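Local structure of 3-carboxy-cis,cis-muconate cycloisomerase (Acinetobacter calcoaceticus, 1Q5N) at residues T109-I119 and W230-V238; R301-S312 and A326-L337. The protein is a predominantly helical enzyme of the lyase (fumarase/aspartase) superfamily, built here as a tetramer of four identical chains. One frame throughout, in Å; residues are numbered along the deposited sequence.

Contact 1 of 2, residues T109-I119 and W230-V238; sequences TSQDILDTACI and WHGERDRIV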
# COMPACT_ATOMS: atom_id res chain seq x y z
N THR A 109 -22.47 -17.49 16.65
CA THR A 109 -22.51 -16.03 16.69
C THR A 109 -22.35 -15.65 15.21
O THR A 109 -21.99 -16.50 14.39
CB THR A 109 -21.36 -15.45 17.49
OG1 THR A 109 -21.51 -14.04 17.47
CG2 THR A 109 -20.02 -15.77 16.85
N SER A 110 -22.64 -14.39 14.88
CA SER A 110 -22.54 -13.90 13.49
C SER A 110 -21.25 -14.24 12.76
O SER A 110 -21.28 -14.70 11.61
CB SER A 110 -22.68 -12.39 13.44
OG SER A 110 -23.93 -12.03 13.97
N GLN A 111 -20.13 -14.00 13.42
CA GLN A 111 -18.84 -14.27 12.79
C GLN A 111 -18.63 -15.78 12.45
O GLN A 111 -17.92 -16.10 11.49
CB GLN A 111 -17.69 -13.70 13.67
CG GLN A 111 -16.34 -13.84 12.96
CD GLN A 111 -15.19 -13.04 13.57
OE1 GLN A 111 -15.33 -12.41 14.64
NE2 GLN A 111 -14.00 -13.10 12.89
N ASP A 112 -19.23 -16.70 13.20
CA ASP A 112 -19.05 -18.11 12.87
C ASP A 112 -19.63 -18.36 11.46
O ASP A 112 -18.99 -18.98 10.62
CB ASP A 112 -19.78 -19.03 13.84
CG ASP A 112 -19.28 -18.90 15.27
OD1 ASP A 112 -18.04 -18.76 15.46
OD2 ASP A 112 -20.13 -18.96 16.20
N ILE A 113 -20.83 -17.86 11.22
CA ILE A 113 -21.48 -18.09 9.94
C ILE A 113 -20.77 -17.30 8.80
O ILE A 113 -20.61 -17.80 7.70
CB ILE A 113 -22.97 -17.64 10.03
CG1 ILE A 113 -23.69 -18.42 11.13
CG2 ILE A 113 -23.65 -17.82 8.68
CD1 ILE A 113 -23.57 -19.93 11.06
N LEU A 114 -20.36 -16.07 9.07
CA LEU A 114 -19.68 -15.25 8.07
C LEU A 114 -18.31 -15.83 7.71
O LEU A 114 -18.01 -15.98 6.52
CB LEU A 114 -19.57 -13.80 8.56
CG LEU A 114 -20.97 -13.16 8.65
CD1 LEU A 114 -20.90 -11.86 9.37
CD2 LEU A 114 -21.57 -12.94 7.26
N ASP A 115 -17.48 -16.19 8.71
CA ASP A 115 -16.17 -16.78 8.42
C ASP A 115 -16.29 -18.16 7.74
O ASP A 115 -15.47 -18.52 6.86
CB ASP A 115 -15.32 -16.96 9.68
CG ASP A 115 -14.72 -15.68 10.19
OD1 ASP A 115 -14.86 -14.62 9.53
OD2 ASP A 115 -14.10 -15.75 11.26
N THR A 116 -17.30 -18.95 8.14
CA THR A 116 -17.47 -20.25 7.53
C THR A 116 -17.90 -20.07 6.06
O THR A 116 -17.38 -20.73 5.17
CB THR A 116 -18.49 -21.17 8.33
OG1 THR A 116 -17.93 -21.52 9.61
CG2 THR A 116 -18.78 -22.44 7.52
N ALA A 117 -18.82 -19.15 5.80
CA ALA A 117 -19.24 -18.95 4.40
C ALA A 117 -18.02 -18.42 3.61
O ALA A 117 -17.81 -18.78 2.43
CB ALA A 117 -20.42 -17.97 4.31
N CYS A 118 -17.21 -17.56 4.23
CA CYS A 118 -16.02 -17.07 3.56
C CYS A 118 -15.09 -18.24 3.17
O CYS A 118 -14.62 -18.31 2.02
CB CYS A 118 -15.26 -16.08 4.45
SG CYS A 118 -13.73 -15.43 3.69
N ILE A 119 -14.80 -19.15 4.11
CA ILE A 119 -13.96 -20.30 3.80
C ILE A 119 -14.59 -21.24 2.74
O ILE A 119 -13.88 -21.84 1.90
CB ILE A 119 -13.64 -21.09 5.06
CG1 ILE A 119 -12.72 -20.24 5.96
CG2 ILE A 119 -13.00 -22.43 4.70
CD1 ILE A 119 -11.43 -19.79 5.28
N TRP A 230 -10.80 -18.84 15.97
CA TRP A 230 -9.90 -17.83 15.38
C TRP A 230 -10.64 -16.59 14.83
O TRP A 230 -10.39 -16.13 13.74
CB TRP A 230 -8.98 -18.44 14.31
CG TRP A 230 -9.71 -19.25 13.32
CD1 TRP A 230 -10.29 -20.48 13.54
CD2 TRP A 230 -10.07 -18.87 11.99
NE1 TRP A 230 -10.99 -20.87 12.43
CE2 TRP A 230 -10.88 -19.91 11.47
CE3 TRP A 230 -9.79 -17.75 11.20
CZ2 TRP A 230 -11.44 -19.87 10.17
CZ3 TRP A 230 -10.32 -17.69 9.91
CH2 TRP A 230 -11.15 -18.76 9.41
N HIS A 231 -11.57 -16.08 15.63
CA HIS A 231 -12.31 -14.87 15.30
C HIS A 231 -11.34 -13.69 15.20
O HIS A 231 -11.47 -12.84 14.33
CB HIS A 231 -13.32 -14.59 16.41
CG HIS A 231 -14.52 -15.50 16.36
ND1 HIS A 231 -15.30 -15.77 17.46
CD2 HIS A 231 -15.06 -16.21 15.34
CE1 HIS A 231 -16.25 -16.62 17.13
NE2 HIS A 231 -16.13 -16.90 15.84
N GLY A 232 -10.35 -13.67 16.08
CA GLY A 232 -9.40 -12.57 16.10
C GLY A 232 -8.05 -12.82 15.49
O GLY A 232 -7.34 -11.85 15.26
N GLU A 233 -7.68 -14.08 15.20
CA GLU A 233 -6.37 -14.42 14.64
C GLU A 233 -6.62 -14.68 13.14
O GLU A 233 -7.24 -15.68 12.75
CB GLU A 233 -5.79 -15.65 15.38
CG GLU A 233 -5.42 -15.38 16.88
CD GLU A 233 -6.65 -14.98 17.75
OE1 GLU A 233 -7.66 -15.73 17.74
OE2 GLU A 233 -6.61 -13.92 18.42
N ARG A 234 -6.10 -13.81 12.29
CA ARG A 234 -6.48 -13.93 10.88
C ARG A 234 -5.44 -14.37 9.87
O ARG A 234 -5.63 -14.16 8.66
CB ARG A 234 -7.09 -12.58 10.42
CG ARG A 234 -8.00 -11.90 11.45
CD ARG A 234 -9.28 -12.72 11.70
NE ARG A 234 -10.20 -12.70 10.55
CZ ARG A 234 -11.25 -13.51 10.42
NH1 ARG A 234 -11.52 -14.44 11.35
NH2 ARG A 234 -12.05 -13.41 9.38
N ASP A 235 -4.35 -14.95 10.34
CA ASP A 235 -3.30 -15.41 9.46
C ASP A 235 -3.82 -16.32 8.34
O ASP A 235 -3.32 -16.26 7.23
CB ASP A 235 -2.23 -16.14 10.28
CG ASP A 235 -2.83 -17.26 11.09
OD1 ASP A 235 -3.61 -16.98 12.06
OD2 ASP A 235 -2.56 -18.42 10.71
N ARG A 236 -4.85 -17.13 8.57
CA ARG A 236 -5.33 -17.99 7.49
C ARG A 236 -5.90 -17.23 6.26
O ARG A 236 -5.73 -17.67 5.10
CB ARG A 236 -6.38 -18.98 8.01
CG ARG A 236 -5.80 -20.11 8.83
CD ARG A 236 -6.93 -20.84 9.59
NE ARG A 236 -6.42 -21.88 10.50
CZ ARG A 236 -6.30 -21.77 11.82
NH1 ARG A 236 -6.64 -20.64 12.44
NH2 ARG A 236 -5.82 -22.79 12.51
N ILE A 237 -6.56 -16.10 6.52
CA ILE A 237 -7.14 -15.27 5.48
C ILE A 237 -6.00 -14.60 4.67
O ILE A 237 -6.00 -14.61 3.41
CB ILE A 237 -8.04 -14.15 6.09
CG1 ILE A 237 -9.24 -14.78 6.85
CG2 ILE A 237 -8.54 -13.21 5.00
CD1 ILE A 237 -10.11 -15.70 6.02
N VAL A 238 -5.05 -14.02 5.40
CA VAL A 238 -3.95 -13.32 4.80
C VAL A 238 -3.15 -14.28 3.96
O VAL A 238 -2.72 -13.95 2.84
CB VAL A 238 -3.06 -12.69 5.89
CG1 VAL A 238 -1.89 -11.92 5.26
CG2 VAL A 238 -3.91 -11.75 6.71

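Contact 2 of 2, residues R301-S312 and A326-L337; sequences RVPALMSSIYQS and AEWLSLPEIFQL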
# COMPACT_ATOMS: atom_id res chain seq x y z
N ARG A 301 -3.33 -3.23 -8.80
CA ARG A 301 -4.36 -3.30 -7.79
C ARG A 301 -4.14 -4.36 -6.65
O ARG A 301 -4.36 -4.07 -5.46
CB ARG A 301 -5.67 -3.51 -8.55
CG ARG A 301 -6.97 -3.16 -7.84
CD ARG A 301 -7.19 -1.65 -7.56
NE ARG A 301 -8.36 -1.42 -6.67
CZ ARG A 301 -9.56 -2.01 -6.82
NH1 ARG A 301 -9.77 -2.89 -7.81
NH2 ARG A 301 -10.60 -1.70 -6.03
N VAL A 302 -3.67 -5.56 -7.01
CA VAL A 302 -3.46 -6.60 -6.02
C VAL A 302 -2.43 -6.20 -4.96
O VAL A 302 -2.68 -6.42 -3.77
CB VAL A 302 -3.17 -8.00 -6.70
CG1 VAL A 302 -2.77 -9.04 -5.66
CG2 VAL A 302 -4.48 -8.51 -7.33
N PRO A 303 -1.28 -5.61 -5.36
CA PRO A 303 -0.30 -5.19 -4.33
C PRO A 303 -0.92 -4.19 -3.35
O PRO A 303 -0.61 -4.23 -2.12
CB PRO A 303 0.83 -4.55 -5.14
CG PRO A 303 0.83 -5.42 -6.43
CD PRO A 303 -0.70 -5.48 -6.71
N ALA A 304 -1.77 -3.29 -3.87
CA ALA A 304 -2.45 -2.31 -2.99
C ALA A 304 -3.42 -3.04 -2.07
O ALA A 304 -3.45 -2.76 -0.90
CB ALA A 304 -3.22 -1.25 -3.82
N LEU A 305 -4.20 -3.99 -2.59
CA LEU A 305 -5.13 -4.74 -1.74
C LEU A 305 -4.36 -5.57 -0.66
O LEU A 305 -4.92 -5.82 0.45
CB LEU A 305 -6.01 -5.66 -2.59
CG LEU A 305 -6.94 -4.87 -3.51
CD1 LEU A 305 -7.53 -5.83 -4.53
CD2 LEU A 305 -8.07 -4.19 -2.71
N MET A 306 -3.12 -5.97 -0.97
CA MET A 306 -2.32 -6.73 -0.02
C MET A 306 -2.04 -5.85 1.21
O MET A 306 -2.06 -6.37 2.35
CB MET A 306 -0.95 -7.14 -0.61
CG MET A 306 -0.93 -8.37 -1.52
SD MET A 306 -1.61 -9.85 -0.72
CE MET A 306 -2.87 -9.99 -1.72
N SER A 307 -1.77 -4.56 0.99
CA SER A 307 -1.51 -3.66 2.10
C SER A 307 -2.73 -3.71 3.05
O SER A 307 -2.60 -3.87 4.26
CB SER A 307 -1.28 -2.23 1.58
OG SER A 307 -1.78 -1.26 2.48
N SER A 308 -3.91 -3.65 2.46
CA SER A 308 -5.13 -3.70 3.23
C SER A 308 -5.38 -5.01 4.06
O SER A 308 -5.74 -4.95 5.26
CB SER A 308 -6.30 -3.48 2.29
OG SER A 308 -7.49 -3.54 3.02
N ILE A 309 -5.18 -6.16 3.42
CA ILE A 309 -5.43 -7.43 4.02
C ILE A 309 -4.42 -7.61 5.18
O ILE A 309 -4.80 -8.11 6.25
CB ILE A 309 -5.43 -8.52 2.88
CG1 ILE A 309 -6.61 -9.47 3.07
CG2 ILE A 309 -4.20 -9.27 2.84
CD1 ILE A 309 -6.66 -9.99 4.42
N TYR A 310 -3.17 -7.17 5.00
CA TYR A 310 -2.18 -7.22 6.08
C TYR A 310 -2.53 -6.27 7.24
O TYR A 310 -2.33 -6.65 8.39
CB TYR A 310 -0.78 -6.92 5.56
CG TYR A 310 -0.07 -8.17 5.04
CD1 TYR A 310 0.58 -9.05 5.92
CD2 TYR A 310 -0.11 -8.49 3.66
CE1 TYR A 310 1.16 -10.23 5.45
CE2 TYR A 310 0.47 -9.67 3.19
CZ TYR A 310 1.10 -10.52 4.07
OH TYR A 310 1.66 -11.65 3.56
N GLN A 311 -3.00 -5.04 6.97
CA GLN A 311 -3.40 -4.16 8.08
C GLN A 311 -4.57 -4.86 8.84
O GLN A 311 -4.69 -4.71 10.04
CB GLN A 311 -4.00 -2.82 7.63
CG GLN A 311 -3.15 -1.77 7.02
CD GLN A 311 -4.07 -0.62 6.53
OE1 GLN A 311 -4.74 0.01 7.37
NE2 GLN A 311 -4.13 -0.37 5.19
N SER A 312 -5.45 -5.58 8.15
CA SER A 312 -6.55 -6.25 8.81
C SER A 312 -6.19 -7.29 9.88
O SER A 312 -7.08 -7.78 10.58
CB SER A 312 -7.49 -6.88 7.78
OG SER A 312 -8.41 -5.91 7.31
N ALA A 326 -13.17 -4.70 6.80
CA ALA A 326 -12.39 -4.41 5.59
C ALA A 326 -12.11 -5.67 4.77
O ALA A 326 -12.06 -5.61 3.56
CB ALA A 326 -11.08 -3.71 5.94
N GLU A 327 -11.94 -6.80 5.45
CA GLU A 327 -11.70 -8.09 4.76
C GLU A 327 -12.84 -8.42 3.81
O GLU A 327 -12.62 -9.02 2.75
CB GLU A 327 -11.60 -9.29 5.73
CG GLU A 327 -10.48 -9.32 6.76
CD GLU A 327 -10.70 -10.47 7.79
OE1 GLU A 327 -11.43 -11.45 7.48
OE2 GLU A 327 -10.16 -10.39 8.90
N TRP A 328 -14.06 -8.07 4.20
CA TRP A 328 -15.18 -8.41 3.34
C TRP A 328 -15.07 -7.73 2.00
O TRP A 328 -15.70 -8.17 1.04
CB TRP A 328 -16.54 -8.04 3.98
CG TRP A 328 -16.74 -8.54 5.37
CD1 TRP A 328 -16.16 -9.65 5.97
CD2 TRP A 328 -17.58 -7.95 6.37
NE1 TRP A 328 -16.60 -9.77 7.27
CE2 TRP A 328 -17.46 -8.74 7.54
CE3 TRP A 328 -18.42 -6.81 6.38
CZ2 TRP A 328 -18.15 -8.44 8.72
CZ3 TRP A 328 -19.12 -6.51 7.56
CH2 TRP A 328 -18.98 -7.32 8.71
N LEU A 329 -14.34 -6.62 1.93
CA LEU A 329 -14.17 -5.91 0.68
C LEU A 329 -12.89 -6.32 -0.05
O LEU A 329 -12.88 -6.41 -1.25
CB LEU A 329 -14.10 -4.40 0.91
CG LEU A 329 -15.44 -3.80 1.37
CD1 LEU A 329 -15.25 -2.34 1.72
CD2 LEU A 329 -16.49 -3.93 0.29
N SER A 330 -11.81 -6.59 0.67
CA SER A 330 -10.59 -6.87 -0.03
C SER A 330 -10.38 -8.29 -0.55
O SER A 330 -9.99 -8.45 -1.71
CB SER A 330 -9.41 -6.46 0.87
OG SER A 330 -9.35 -7.35 1.99
N LEU A 331 -10.62 -9.30 0.29
CA LEU A 331 -10.42 -10.69 -0.11
C LEU A 331 -11.13 -11.06 -1.41
O LEU A 331 -10.50 -11.57 -2.33
CB LEU A 331 -10.81 -11.68 1.01
CG LEU A 331 -10.49 -13.18 0.73
CD1 LEU A 331 -8.98 -13.41 0.61
CD2 LEU A 331 -11.01 -14.09 1.85
N PRO A 332 -12.43 -10.77 -1.52
CA PRO A 332 -13.08 -11.14 -2.79
C PRO A 332 -12.42 -10.44 -4.02
O PRO A 332 -12.26 -11.05 -5.08
CB PRO A 332 -14.56 -10.68 -2.60
CG PRO A 332 -14.73 -10.62 -1.09
CD PRO A 332 -13.38 -10.09 -0.61
N GLU A 333 -12.06 -9.16 -3.88
CA GLU A 333 -11.46 -8.43 -5.00
C GLU A 333 -10.15 -9.12 -5.42
O GLU A 333 -9.91 -9.26 -6.62
CB GLU A 333 -11.25 -6.98 -4.61
CG GLU A 333 -10.78 -5.99 -5.67
CD GLU A 333 -11.84 -5.63 -6.70
OE1 GLU A 333 -13.03 -5.89 -6.38
OE2 GLU A 333 -11.52 -5.09 -7.80
N ILE A 334 -9.33 -9.58 -4.47
CA ILE A 334 -8.05 -10.24 -4.79
C ILE A 334 -8.31 -11.52 -5.60
O ILE A 334 -7.69 -11.73 -6.63
CB ILE A 334 -7.26 -10.54 -3.50
CG1 ILE A 334 -7.01 -9.22 -2.79
CG2 ILE A 334 -5.94 -11.32 -3.81
CD1 ILE A 334 -6.13 -9.26 -1.61
N PHE A 335 -9.23 -12.37 -5.14
CA PHE A 335 -9.59 -13.57 -5.90
C PHE A 335 -10.10 -13.25 -7.32
O PHE A 335 -9.71 -13.87 -8.32
CB PHE A 335 -10.72 -14.32 -5.19
CG PHE A 335 -10.25 -15.47 -4.35
CD1 PHE A 335 -9.79 -16.65 -4.96
CD2 PHE A 335 -10.33 -15.39 -2.94
CE1 PHE A 335 -9.42 -17.76 -4.21
CE2 PHE A 335 -9.96 -16.47 -2.15
CZ PHE A 335 -9.51 -17.68 -2.78
N GLN A 336 -11.01 -12.30 -7.41
CA GLN A 336 -11.56 -11.92 -8.70
C GLN A 336 -10.55 -11.37 -9.70
O GLN A 336 -10.64 -11.69 -10.89
CB GLN A 336 -12.69 -10.93 -8.51
CG GLN A 336 -14.00 -11.60 -8.19
CD GLN A 336 -15.06 -10.58 -7.83
OE1 GLN A 336 -15.08 -10.09 -6.70
NE2 GLN A 336 -15.90 -10.23 -8.77
N LEU A 337 -9.58 -10.56 -9.24
CA LEU A 337 -8.55 -10.01 -10.12
C LEU A 337 -7.56 -11.09 -10.53
O LEU A 337 -7.07 -11.08 -11.69
CB LEU A 337 -7.80 -8.83 -9.45
CG LEU A 337 -8.65 -7.57 -9.31
CD1 LEU A 337 -8.10 -6.62 -8.30
CD2 LEU A 337 -8.74 -6.89 -10.66
O HOH W 1 -8.54 -5.91 4.39

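Contact 1 of 2, residues T109-I119 and W230-V238
H231 is the bump received by T109, Q111 and D112 at the start of the helix. Its imidazole is laid against Q111, whose extended side chain slides past it with CB over one ring face and CG 3.6 Å from H231 CD2. D112 waits at the ring edge: H231 NE2 donates to D112 OD1 over 2.7 Å, in the imidazole plane but 37° out of the carboxylate plane. T109 CG2 approaches obliquely, 3.9 Å from H231 CE1. Because Q111 leaves the helix with CG anti to its backbone N (chi1 -174°), its amide passes the ring and Q111 NE2 reaches H231 O at 2.9 Å, in the carbonyl plane. One turn on, D115 meets the doubly bent R234 end-on, NH1 going to OD2 at 2.9 Å and NH2 to OD1 at 3.1 Å. R234 NH2 also forms a salt bridge with E327 OE1. Q111 NE2 lies over one face of that guanidinium, and it and R234 NH1 approach D115 OD2 from opposite faces of the carboxylate. R234 NH1 also bonds W230 O, which pins the guanidinium to its own loop. Farther along, apolar groups fill in: I119 CG1 rests against the indole edge at W230 CH2, 4.1 Å away, and I237 CD1 fits near C118 SG. Q195 gives D115 OD2 a third donor, R319 NE bonds Q111 OE1, and the backbone N atoms of G197 and G198 bind the D112 carboxylate. With so many donors converging on a buried group, D115 is probably kept ionised and its rotation fixed, while R234 shares its positive charge between D115 and E327.

Contact 2 of 2, residues R301-S312 and A326-L337
L305 and I334 interleave, their side chains running in opposed senses, at the middle of an antiparallel helix pair, part of the long helical bundle characteristic of the fumarase/aspartase superfamily. The segment axes approach to 9.4 Å with 145° between their directions. From L305 CB outward, CB lies 3.7 Å from I334 CG1. CG carries the chain on, and CD1 enters a hollow between I334 CG1, L337 CD1 and E333, with E333 CG 3.4 Å away. The other branch, CD2, turns to S330 CB at 4.4 Å. Behind this leucine, the doubly bent M306 lays CE against I334 CD1, though the exact position of that methyl is doubtful, while V302 CG2 lies along L337 CB. R301 crosses E333 at about a right angle, its NH1 donating to E333 OE2 over 2.8 Å from above the carboxylate plane; Y13 OH also binds that oxygen. R301 CG meanwhile packs on L337 CD1. At the far end three serines, S308, S312 and S330, gather round a water; S308 OG also bonds N300 of the third subunit, and S312 OG also bonds A323 O. The water is hydrogen-bonded to S308 OG and S330 OG and donates to S312 OG, each at 2.9 Å.

In the fold
Contacts 1 and 2 follow one another along the chain, and their centres stand 15 Å apart, yet they touch directly. A salt bridge links them: R234 NH2, in contact 1, reaches E327 OE1, in contact 2, at 2.8 Å, so one guanidinium serves two carboxylates. Apolar seams run beside it, with C118 SG 3.5 Å from L331 CD2 and V238 CG1 3.5 Å from Y310 CE1. Together these contacts join helices 110-146, 235-261, 290-311 and 323-351. Both contacts also face the second subunit, where D235 pairs with R179 and R183 of that chain and Y310 OH bonds its S242 O.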